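Local coordinates for protein 3-hydroxyadipyl-CoA dehydrogenase (Escherichia coli, PDB 3MOG) that oxidises 3-hydroxyadipyl-CoA to 3-oxoadipyl-CoA with NAD+ in the bacterial breakdown of phenylacetate, at residues I20-A25 with D46-R51; V31-Y34 with A40-R43; N53-V56 with K60-A63. All coordinates share one frame; numbering follows the deposited sequence.

Interaction 1: I20-A25 with D46-R51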
ATOM      1  N   ILE C  20     -37.449   2.840  -8.730  1.00 40.97           N
ATOM      2  CA  ILE C  20     -37.687   1.473  -8.270  1.00 40.25           C
ATOM      3  C   ILE C  20     -39.193   1.242  -8.051  1.00 46.03           C
ATOM      4  O   ILE C  20     -39.747   0.200  -8.465  1.00 46.58           O
ATOM      5  CB  ILE C  20     -36.821   1.111  -7.031  1.00 41.98           C
ATOM      6  CG1 ILE C  20     -35.344   0.986  -7.442  1.00 46.43           C
ATOM      7  CG2 ILE C  20     -37.291  -0.206  -6.388  1.00 33.15           C
ATOM      8  CD1 ILE C  20     -34.322   1.259  -6.280  1.00 34.89           C
ATOM      9  N   ALA C  21     -39.843   2.240  -7.448  1.00 41.89           N
ATOM     10  CA  ALA C  21     -41.290   2.232  -7.210  1.00 42.88           C
ATOM     11  C   ALA C  21     -42.075   2.077  -8.513  1.00 43.96           C
ATOM     12  O   ALA C  21     -43.025   1.290  -8.580  1.00 48.59           O
ATOM     13  CB  ALA C  21     -41.724   3.521  -6.446  1.00 41.77           C
ATOM     14  N   GLU C  22     -41.655   2.815  -9.539  1.00 48.61           N
ATOM     15  CA  GLU C  22     -42.247   2.739 -10.877  1.00 50.67           C
ATOM     16  C   GLU C  22     -42.191   1.325 -11.468  1.00 53.98           C
ATOM     17  O   GLU C  22     -43.191   0.844 -12.003  1.00 56.23           O
ATOM     18  CB  GLU C  22     -41.563   3.733 -11.817  1.00 52.34           C
ATOM     19  CG  GLU C  22     -42.125   3.755 -13.245  1.00 54.49           C
ATOM     20  CD  GLU C  22     -41.338   4.665 -14.169  1.00 53.89           C
ATOM     21  OE1 GLU C  22     -41.318   4.389 -15.383  1.00 59.95           O
ATOM     22  OE2 GLU C  22     -40.731   5.652 -13.685  1.00 54.98           O
ATOM     23  N   VAL C  23     -41.044   0.659 -11.321  1.00 53.12           N
ATOM     24  CA  VAL C  23     -40.854  -0.712 -11.809  1.00 46.64           C
ATOM     25  C   VAL C  23     -41.774  -1.683 -11.095  1.00 50.54           C
ATOM     26  O   VAL C  23     -42.469  -2.478 -11.743  1.00 51.66           O
ATOM     27  CB  VAL C  23     -39.388  -1.184 -11.650  1.00 50.28           C
ATOM     28  CG1 VAL C  23     -39.243  -2.674 -11.965  1.00 41.43           C
ATOM     29  CG2 VAL C  23     -38.468  -0.355 -12.537  1.00 49.54           C
ATOM     30  N   ALA C  24     -41.783  -1.609  -9.765  1.00 48.05           N
ATOM     31  CA  ALA C  24     -42.608  -2.495  -8.953  1.00 46.51           C
ATOM     32  C   ALA C  24     -44.106  -2.291  -9.234  1.00 48.53           C
ATOM     33  O   ALA C  24     -44.809  -3.263  -9.479  1.00 47.73           O
ATOM     34  CB  ALA C  24     -42.275  -2.364  -7.454  1.00 41.89           C
ATOM     35  N   ALA C  25     -44.570  -1.040  -9.255  1.00 49.02           N
ATOM     36  CA  ALA C  25     -45.990  -0.755  -9.531  1.00 50.90           C
ATOM     37  C   ALA C  25     -46.406  -1.085 -10.966  1.00 53.23           C
ATOM     38  O   ALA C  25     -47.532  -1.526 -11.194  1.00 51.95           O
ATOM     39  CB  ALA C  25     -46.332   0.686  -9.212  1.00 48.67           C
ATOM     40  N   ASP C  46     -45.313  12.964  -8.814  1.00 64.23           N
ATOM     41  CA  ASP C  46     -45.540  13.806 -10.005  1.00 61.48           C
ATOM     42  C   ASP C  46     -44.596  13.435 -11.144  1.00 60.34           C
ATOM     43  O   ASP C  46     -45.032  13.337 -12.297  1.00 57.64           O
ATOM     44  CB  ASP C  46     -45.408  15.298  -9.684  1.00 63.50           C
ATOM     45  CG  ASP C  46     -46.544  15.822  -8.804  1.00 70.77           C
ATOM     46  OD1 ASP C  46     -47.630  15.191  -8.762  1.00 59.05           O
ATOM     47  OD2 ASP C  46     -46.331  16.867  -8.137  1.00 62.64           O
ATOM     48  N   GLY C  47     -43.317  13.229 -10.810  1.00 56.99           N
ATOM     49  CA  GLY C  47     -42.316  12.716 -11.751  1.00 54.06           C
ATOM     50  C   GLY C  47     -42.750  11.429 -12.448  1.00 55.69           C
ATOM     51  O   GLY C  47     -42.762  11.367 -13.678  1.00 56.55           O
ATOM     52  N   ILE C  48     -43.128  10.415 -11.667  1.00 53.32           N
ATOM     53  CA  ILE C  48     -43.586   9.135 -12.216  1.00 54.88           C
ATOM     54  C   ILE C  48     -44.843   9.297 -13.101  1.00 61.72           C
ATOM     55  O   ILE C  48     -44.906   8.716 -14.193  1.00 62.77           O
ATOM     56  CB  ILE C  48     -43.819   8.077 -11.112  1.00 53.65           C
ATOM     57  CG1 ILE C  48     -42.602   7.993 -10.184  1.00 44.36           C
ATOM     58  CG2 ILE C  48     -44.147   6.695 -11.738  1.00 50.64           C
ATOM     59  CD1 ILE C  48     -42.778   7.047  -9.012  1.00 44.17           C
ATOM     60  N   HIS C  49     -45.819  10.076 -12.617  1.00 61.73           N
ATOM     61  CA  HIS C  49     -46.991  10.457 -13.406  0.50 64.21           C
ATOM     62  C   HIS C  49     -46.571  11.035 -14.762  1.00 64.89           C
ATOM     63  O   HIS C  49     -47.010  10.553 -15.809  1.00 66.29           O
ATOM     64  CB  HIS C  49     -47.861  11.469 -12.638  0.50 65.82           C
ATOM     65  CG  HIS C  49     -48.902  10.843 -11.761  0.50 64.70           C
ATOM     66  ND1 HIS C  49     -50.250  10.909 -12.042  0.50 68.64           N
ATOM     67  CD2 HIS C  49     -48.795  10.145 -10.605  0.50 64.99           C
ATOM     68  CE1 HIS C  49     -50.927  10.276 -11.100  0.50 68.77           C
ATOM     69  NE2 HIS C  49     -50.067   9.803 -10.215  0.50 63.91           N
ATOM     70  N   ALA C  50     -45.692  12.041 -14.729  1.00 64.50           N
ATOM     71  CA  ALA C  50     -45.205  12.750 -15.917  1.00 65.54           C
ATOM     72  C   ALA C  50     -44.436  11.885 -16.902  1.00 66.64           C
ATOM     73  O   ALA C  50     -44.601  12.037 -18.115  1.00 72.30           O
ATOM     74  CB  ALA C  50     -44.344  13.923 -15.501  1.00 65.33           C
ATOM     75  N   ARG C  51     -43.600  10.986 -16.388  1.00 61.19           N
ATOM     76  CA  ARG C  51     -42.796  10.122 -17.244  1.00 64.48           C
ATOM     77  C   ARG C  51     -43.632   9.033 -17.919  1.00 68.52           C
ATOM     78  O   ARG C  51     -43.461   8.773 -19.114  1.00 66.88           O
ATOM     79  CB  ARG C  51     -41.619   9.513 -16.480  1.00 64.12           C
ATOM     80  CG  ARG C  51     -40.598  10.541 -16.011  1.00 65.65           C
ATOM     81  CD  ARG C  51     -39.322   9.895 -15.514  1.00 65.07           C
ATOM     82  NE  ARG C  51     -39.547   8.833 -14.531  1.00 63.39           N
ATOM     83  CZ  ARG C  51     -39.536   9.005 -13.210  1.00 68.56           C
ATOM     84  NH1 ARG C  51     -39.332  10.211 -12.685  1.00 47.56           N
ATOM     85  NH2 ARG C  51     -39.733   7.961 -12.409  1.00 69.61           N
TER
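Glu22 and Arg51 form a salt bridge between helices 15-26 and 38-57, with Arg51 NH2 donating to Glu22 OE2 at 2.8 Å. The carboxylate oxygen lies at the edge of the guanidinium, close to its plane, and is met almost along its own C-O bond. The N-H...O angle is 160°, and the two flat groups are nearly coplanar. Glu22 gets there by an extended chain that leaves with CG anti to the backbone N (chi1 -179°) and carries the carboxylate out to Arg51, whereas the Arg51 chain bends at chi3 to bring its guanidinium back over the Ile48 backbone N.

Both helices belong to the NAD-binding Rossmann domain, where they follow the first and second strands of the sheet. The axes of the segments 20-25 and 46-51 come within 10.8 Å, at 58°, and Glu22 stands nearest Ile48 along the backbones.

The apolar part lies beside the charged pair. Ile48 CG2 rests on the aliphatic stem of Glu22, 3.9 Å from CG, and the two side chains run past each other in opposite directions. Ile48 CD1 reaches Ala21 CB more loosely, at 4.5 Å; both residues also pack on Leu73 of strand 73-76, while Glu22 touches Pro148.

Interaction 2: V31-Y34 with A40-R43; sequences VLLY and ALTR
The carbonyl oxygen of Leu33 has both methyls of Leu41 against it from one side: CD2 of Leu41 approaches Leu33 O to 3.3 Å and CD1 of Leu41 lies 3.8 Å from the same oxygen. No hydrogen bond links the two segments, and the contact is made almost wholly by these two leucines. Besides touching the carbonyl oxygen, CD2 of Leu41 presses into the Leu33 side chain, 3.7 Å from Leu33 CG and 4.1 Å from Leu33 CD2. One methyl group is therefore shared between backbone and side chain, and Leu41 CD2 also comes within 4.2 Å of Tyr34 C. The two leucine side chains slide past one another in opposite directions. With chi1 of Leu33 at -174°, its CG stands anti to the backbone N and is carried to CD2 of Leu41. The CD1 methyl of Leu33 packs on Ala21 of helix 15-26. Leu41 packs in addition on Pro75, and thus spans the neighbouring strands 31-34 and 73-76. Tyr34 points the other way, its side chain lying against Ile11, Val76 and Ile79. Near the start of helix 38-57, Ala40 touches Ser13 and Asp35; the latter sits just beyond strand 31-34, a position consistent with the acidic residue that in NAD-dependent relatives binds the adenine ribose. A parallel strand next to the sheet edge, followed by a helix laid back over the sheet, its inward leucine packed on the strand it has just left, is the second strand-helix unit of the Rossmann fold.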
ATOM      1  N   VAL C  31     -47.453  -0.545  -4.122  1.00 51.66           N
ATOM      2  CA  VAL C  31     -46.201   0.042  -3.657  1.00 51.32           C
ATOM      3  C   VAL C  31     -46.411   1.098  -2.577  1.00 54.13           C
ATOM      4  O   VAL C  31     -47.053   2.121  -2.809  1.00 51.17           O
ATOM      5  CB  VAL C  31     -45.351   0.631  -4.813  1.00 54.29           C
ATOM      6  CG1 VAL C  31     -44.069   1.295  -4.275  1.00 43.15           C
ATOM      7  CG2 VAL C  31     -45.001  -0.457  -5.815  1.00 50.95           C
ATOM      8  N   LEU C  32     -45.858   0.831  -1.397  1.00 50.86           N
ATOM      9  CA  LEU C  32     -45.817   1.817  -0.329  1.00 52.25           C
ATOM     10  C   LEU C  32     -44.541   2.627  -0.475  1.00 51.77           C
ATOM     11  O   LEU C  32     -43.454   2.133  -0.188  1.00 59.63           O
ATOM     12  CB  LEU C  32     -45.868   1.127   1.035  1.00 49.61           C
ATOM     13  CG  LEU C  32     -47.100   0.249   1.314  1.00 57.79           C
ATOM     14  CD1 LEU C  32     -46.913  -0.577   2.568  1.00 57.01           C
ATOM     15  CD2 LEU C  32     -48.376   1.063   1.414  1.00 62.50           C
ATOM     16  N   LEU C  33     -44.667   3.858  -0.951  1.00 43.39           N
ATOM     17  CA  LEU C  33     -43.517   4.736  -1.107  1.00 43.27           C
ATOM     18  C   LEU C  33     -43.338   5.608   0.150  1.00 51.37           C
ATOM     19  O   LEU C  33     -44.125   6.519   0.396  1.00 52.12           O
ATOM     20  CB  LEU C  33     -43.665   5.597  -2.367  1.00 40.78           C
ATOM     21  CG  LEU C  33     -42.503   6.501  -2.823  1.00 46.54           C
ATOM     22  CD1 LEU C  33     -41.220   5.715  -3.150  1.00 43.56           C
ATOM     23  CD2 LEU C  33     -42.942   7.287  -4.041  1.00 42.64           C
ATOM     24  N   TYR C  34     -42.307   5.312   0.935  1.00 51.82           N
ATOM     25  CA  TYR C  34     -42.097   5.934   2.238  1.00 56.32           C
ATOM     26  C   TYR C  34     -41.008   6.995   2.245  1.00 60.17           C
ATOM     27  O   TYR C  34     -39.894   6.763   1.776  1.00 60.61           O
ATOM     28  CB  TYR C  34     -41.769   4.870   3.300  1.00 57.41           C
ATOM     29  CG  TYR C  34     -41.306   5.440   4.635  1.00 67.29           C
ATOM     30  CD1 TYR C  34     -39.957   5.415   5.002  1.00 70.75           C
ATOM     31  CD2 TYR C  34     -42.217   6.015   5.528  1.00 67.93           C
ATOM     32  CE1 TYR C  34     -39.527   5.939   6.216  1.00 69.47           C
ATOM     33  CE2 TYR C  34     -41.790   6.544   6.756  1.00 60.62           C
ATOM     34  CZ  TYR C  34     -40.449   6.500   7.087  1.00 67.71           C
ATOM     35  OH  TYR C  34     -40.023   7.022   8.285  1.00 72.14           O
ATOM     36  N   ALA C  40     -41.969  15.837  -0.574  1.00 60.09           N
ATOM     37  CA  ALA C  40     -40.994  15.063  -1.333  1.00 57.15           C
ATOM     38  C   ALA C  40     -41.707  13.934  -2.074  1.00 56.84           C
ATOM     39  O   ALA C  40     -41.494  13.751  -3.272  1.00 57.03           O
ATOM     40  CB  ALA C  40     -39.912  14.523  -0.419  1.00 55.70           C
ATOM     41  N   LEU C  41     -42.588  13.223  -1.367  1.00 56.77           N
ATOM     42  CA  LEU C  41     -43.404  12.161  -1.962  1.00 57.98           C
ATOM     43  C   LEU C  41     -44.256  12.639  -3.144  1.00 58.66           C
ATOM     44  O   LEU C  41     -44.306  11.974  -4.185  1.00 58.37           O
ATOM     45  CB  LEU C  41     -44.288  11.503  -0.905  1.00 54.42           C
ATOM     46  CG  LEU C  41     -43.564  10.623   0.111  1.00 60.15           C
ATOM     47  CD1 LEU C  41     -44.526  10.168   1.182  1.00 54.76           C
ATOM     48  CD2 LEU C  41     -42.934   9.427  -0.590  1.00 53.98           C
ATOM     49  N   THR C  42     -44.887  13.801  -2.978  1.00 59.01           N
ATOM     50  CA  THR C  42     -45.731  14.418  -4.004  1.00 60.23           C
ATOM     51  C   THR C  42     -44.933  14.751  -5.264  1.00 56.54           C
ATOM     52  O   THR C  42     -45.395  14.485  -6.364  1.00 58.61           O
ATOM     53  CB  THR C  42     -46.440  15.697  -3.462  1.00 60.57           C
ATOM     54  OG1 THR C  42     -46.977  15.426  -2.164  1.00 61.74           O
ATOM     55  CG2 THR C  42     -47.581  16.138  -4.386  1.00 59.11           C
ATOM     56  N   ARG C  43     -43.740  15.315  -5.089  1.00 54.33           N
ATOM     57  CA  ARG C  43     -42.826  15.617  -6.201  1.00 59.16           C
ATOM     58  C   ARG C  43     -42.360  14.363  -6.950  1.00 57.41           C
ATOM     59  O   ARG C  43     -42.394  14.325  -8.190  1.00 53.22           O
ATOM     60  CB  ARG C  43     -41.616  16.413  -5.705  1.00 56.31           C
ATOM     61  CG  ARG C  43     -41.962  17.822  -5.235  1.00 68.52           C
ATOM     62  CD  ARG C  43     -40.838  18.455  -4.423  1.00 84.49           C
ATOM     63  NE  ARG C  43     -39.702  18.863  -5.253  1.00 95.03           N
ATOM     64  CZ  ARG C  43     -38.849  19.839  -4.941  1.00104.67           C
ATOM     65  NH1 ARG C  43     -38.993  20.533  -3.816  1.00101.52           N
ATOM     66  NH2 ARG C  43     -37.848  20.131  -5.765  1.00107.37           N
TER

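Interaction 3: N53-V56 with K60-A63; sequences NSRV and KLTA
Arg55 lays its guanidinium across the side chain of Leu61, with Leu61 CD2 over one face, set toward the rim, and 3.7 Å from Arg55 NH2. Leu61 CD1 and CB also lie close to the group, so the flat cation rests on an apolar branch; the Arg55 chain, bent at chi2 and chi3, folds over to reach it. A lysine in place of Arg55 would probably lose this broad flat overlap and leave Leu61 less covered.

The backbone carbonyl of Arg55 accepts a hydrogen bond from Lys60 N at 2.7 Å, nearly in line with the C=O bond. Spanning five residues, this bond helps turn the chain at the end of helix 38-57, in the helical excursion (helices 38-57 and 63-71) that joins the second and third strands of the NAD-binding domain. Thr62 is the N-cap of the second helix, its OG1 bonded to Thr65 N.

Val56 packs alongside the chain at Leu61 to Ala63. Its CA makes a CH...O contact with Leu61 O at 3.3 Å, while its CG2 lies 4.3 Å from Leu61 CD2. The other branch, CG1, set anti to the main-chain N (chi1 -177°), meets Ala63 CB at 4.2 Å. Cys66 of helix 63-71 packs against both Val56 and Leu61.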
ATOM      1  N   ASN C  53     -46.956   9.139 -18.442  1.00 72.21           N
ATOM      2  CA  ASN C  53     -47.924   9.778 -19.327  1.00 71.69           C
ATOM      3  C   ASN C  53     -47.343  10.145 -20.678  1.00 74.72           C
ATOM      4  O   ASN C  53     -48.037  10.057 -21.703  1.00 72.01           O
ATOM      5  CB  ASN C  53     -48.585  10.988 -18.665  1.00 72.29           C
ATOM      6  CG  ASN C  53     -49.833  10.610 -17.883  1.00 78.30           C
ATOM      7  OD1 ASN C  53     -49.860  10.692 -16.656  1.00 84.89           O
ATOM      8  ND2 ASN C  53     -50.873  10.173 -18.595  1.00 73.31           N
ATOM      9  N   SER C  54     -46.066  10.529 -20.684  1.00 75.04           N
ATOM     10  CA  SER C  54     -45.375  10.819 -21.936  1.00 79.00           C
ATOM     11  C   SER C  54     -45.096   9.539 -22.740  1.00 80.25           C
ATOM     12  O   SER C  54     -45.034   9.589 -23.969  1.00 84.73           O
ATOM     13  CB  SER C  54     -44.095  11.627 -21.703  1.00 77.05           C
ATOM     14  OG  SER C  54     -43.001  10.778 -21.416  1.00 84.71           O
ATOM     15  N   ARG C  55     -44.949   8.403 -22.055  1.00 76.11           N
ATOM     16  CA  ARG C  55     -44.815   7.101 -22.734  1.00 77.13           C
ATOM     17  C   ARG C  55     -46.112   6.650 -23.428  1.00 77.23           C
ATOM     18  O   ARG C  55     -46.064   6.003 -24.476  1.00 74.89           O
ATOM     19  CB  ARG C  55     -44.301   6.009 -21.784  1.00 75.58           C
ATOM     20  CG  ARG C  55     -42.914   6.291 -21.219  1.00 76.31           C
ATOM     21  CD  ARG C  55     -42.098   5.036 -20.987  1.00 77.16           C
ATOM     22  NE  ARG C  55     -42.592   4.195 -19.897  1.00 68.24           N
ATOM     23  CZ  ARG C  55     -42.998   2.935 -20.048  1.00 68.92           C
ATOM     24  NH1 ARG C  55     -42.987   2.367 -21.244  1.00 62.79           N
ATOM     25  NH2 ARG C  55     -43.422   2.237 -18.998  1.00 77.48           N
ATOM     26  N   VAL C  56     -47.257   7.001 -22.840  1.00 76.14           N
ATOM     27  CA  VAL C  56     -48.570   6.760 -23.455  1.00 77.44           C
ATOM     28  C   VAL C  56     -48.790   7.631 -24.696  1.00 78.78           C
ATOM     29  O   VAL C  56     -49.315   7.153 -25.712  1.00 84.73           O
ATOM     30  CB  VAL C  56     -49.726   6.952 -22.438  1.00 74.10           C
ATOM     31  CG1 VAL C  56     -51.080   6.627 -23.063  1.00 71.11           C
ATOM     32  CG2 VAL C  56     -49.501   6.073 -21.242  1.00 67.89           C
ATOM     33  N   LYS C  60     -45.778   4.004 -26.196  1.00 67.76           N
ATOM     34  CA  LYS C  60     -44.801   3.045 -25.681  1.00 66.72           C
ATOM     35  C   LYS C  60     -45.371   2.306 -24.479  1.00 68.31           C
ATOM     36  O   LYS C  60     -44.722   1.410 -23.921  1.00 65.55           O
ATOM     37  CB  LYS C  60     -43.494   3.747 -25.286  1.00 71.53           C
ATOM     38  CG  LYS C  60     -42.946   4.727 -26.313  1.00 77.33           C
ATOM     39  CD  LYS C  60     -42.171   4.032 -27.411  1.00 84.95           C
ATOM     40  CE  LYS C  60     -41.946   4.978 -28.582  1.00 90.14           C
ATOM     41  NZ  LYS C  60     -40.801   4.553 -29.433  1.00 91.99           N
ATOM     42  N   LEU C  61     -46.584   2.703 -24.088  1.00 65.59           N
ATOM     43  CA  LEU C  61     -47.298   2.136 -22.953  1.00 61.35           C
ATOM     44  C   LEU C  61     -48.796   2.404 -23.136  1.00 59.62           C
ATOM     45  O   LEU C  61     -49.178   3.501 -23.554  1.00 57.35           O
ATOM     46  CB  LEU C  61     -46.789   2.778 -21.649  1.00 59.16           C
ATOM     47  CG  LEU C  61     -47.347   2.351 -20.284  1.00 64.81           C
ATOM     48  CD1 LEU C  61     -46.911   0.932 -19.915  1.00 64.21           C
ATOM     49  CD2 LEU C  61     -46.922   3.329 -19.195  1.00 58.82           C
ATOM     50  N   THR C  62     -49.638   1.415 -22.830  1.00 55.41           N
ATOM     51  CA  THR C  62     -51.093   1.605 -22.894  1.00 60.98           C
ATOM     52  C   THR C  62     -51.593   2.514 -21.768  1.00 62.17           C
ATOM     53  O   THR C  62     -50.991   2.573 -20.681  1.00 56.96           O
ATOM     54  CB  THR C  62     -51.902   0.275 -22.805  1.00 61.18           C
ATOM     55  OG1 THR C  62     -51.694  -0.340 -21.525  1.00 61.83           O
ATOM     56  CG2 THR C  62     -51.526  -0.687 -23.921  1.00 56.62           C
ATOM     57  N   ALA C  63     -52.702   3.201 -22.048  1.00 57.36           N
ATOM     58  CA  ALA C  63     -53.383   4.042 -21.077  1.00 57.35           C
ATOM     59  C   ALA C  63     -53.831   3.247 -19.862  1.00 53.47           C
ATOM     60  O   ALA C  63     -53.756   3.755 -18.741  1.00 49.64           O
ATOM     61  CB  ALA C  63     -54.579   4.748 -21.717  1.00 61.20           C
TER

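All three contacts lie in the NAD-binding domain and share helix 38-57, each using a different part of it. Interaction 2 sits near its start, interaction 1 further along and interaction 3 at its end. The centres of interactions 1 and 2 are about 10 Å apart, those of interactions 1 and 3 about 12 Å, and those of interactions 2 and 3 about 21 Å. Along the chain, interaction 2 is nested within the loop closed by interaction 1, and interaction 3 follows both. Interactions 1 and 2 touch directly, through Val31 and Leu33 packing on helix 15-26. The long helix is thus fixed first to the Rossmann sheet, then to the neighbouring helix, before the chain turns at the surface into helix 63-71, which leads to strand 73-76.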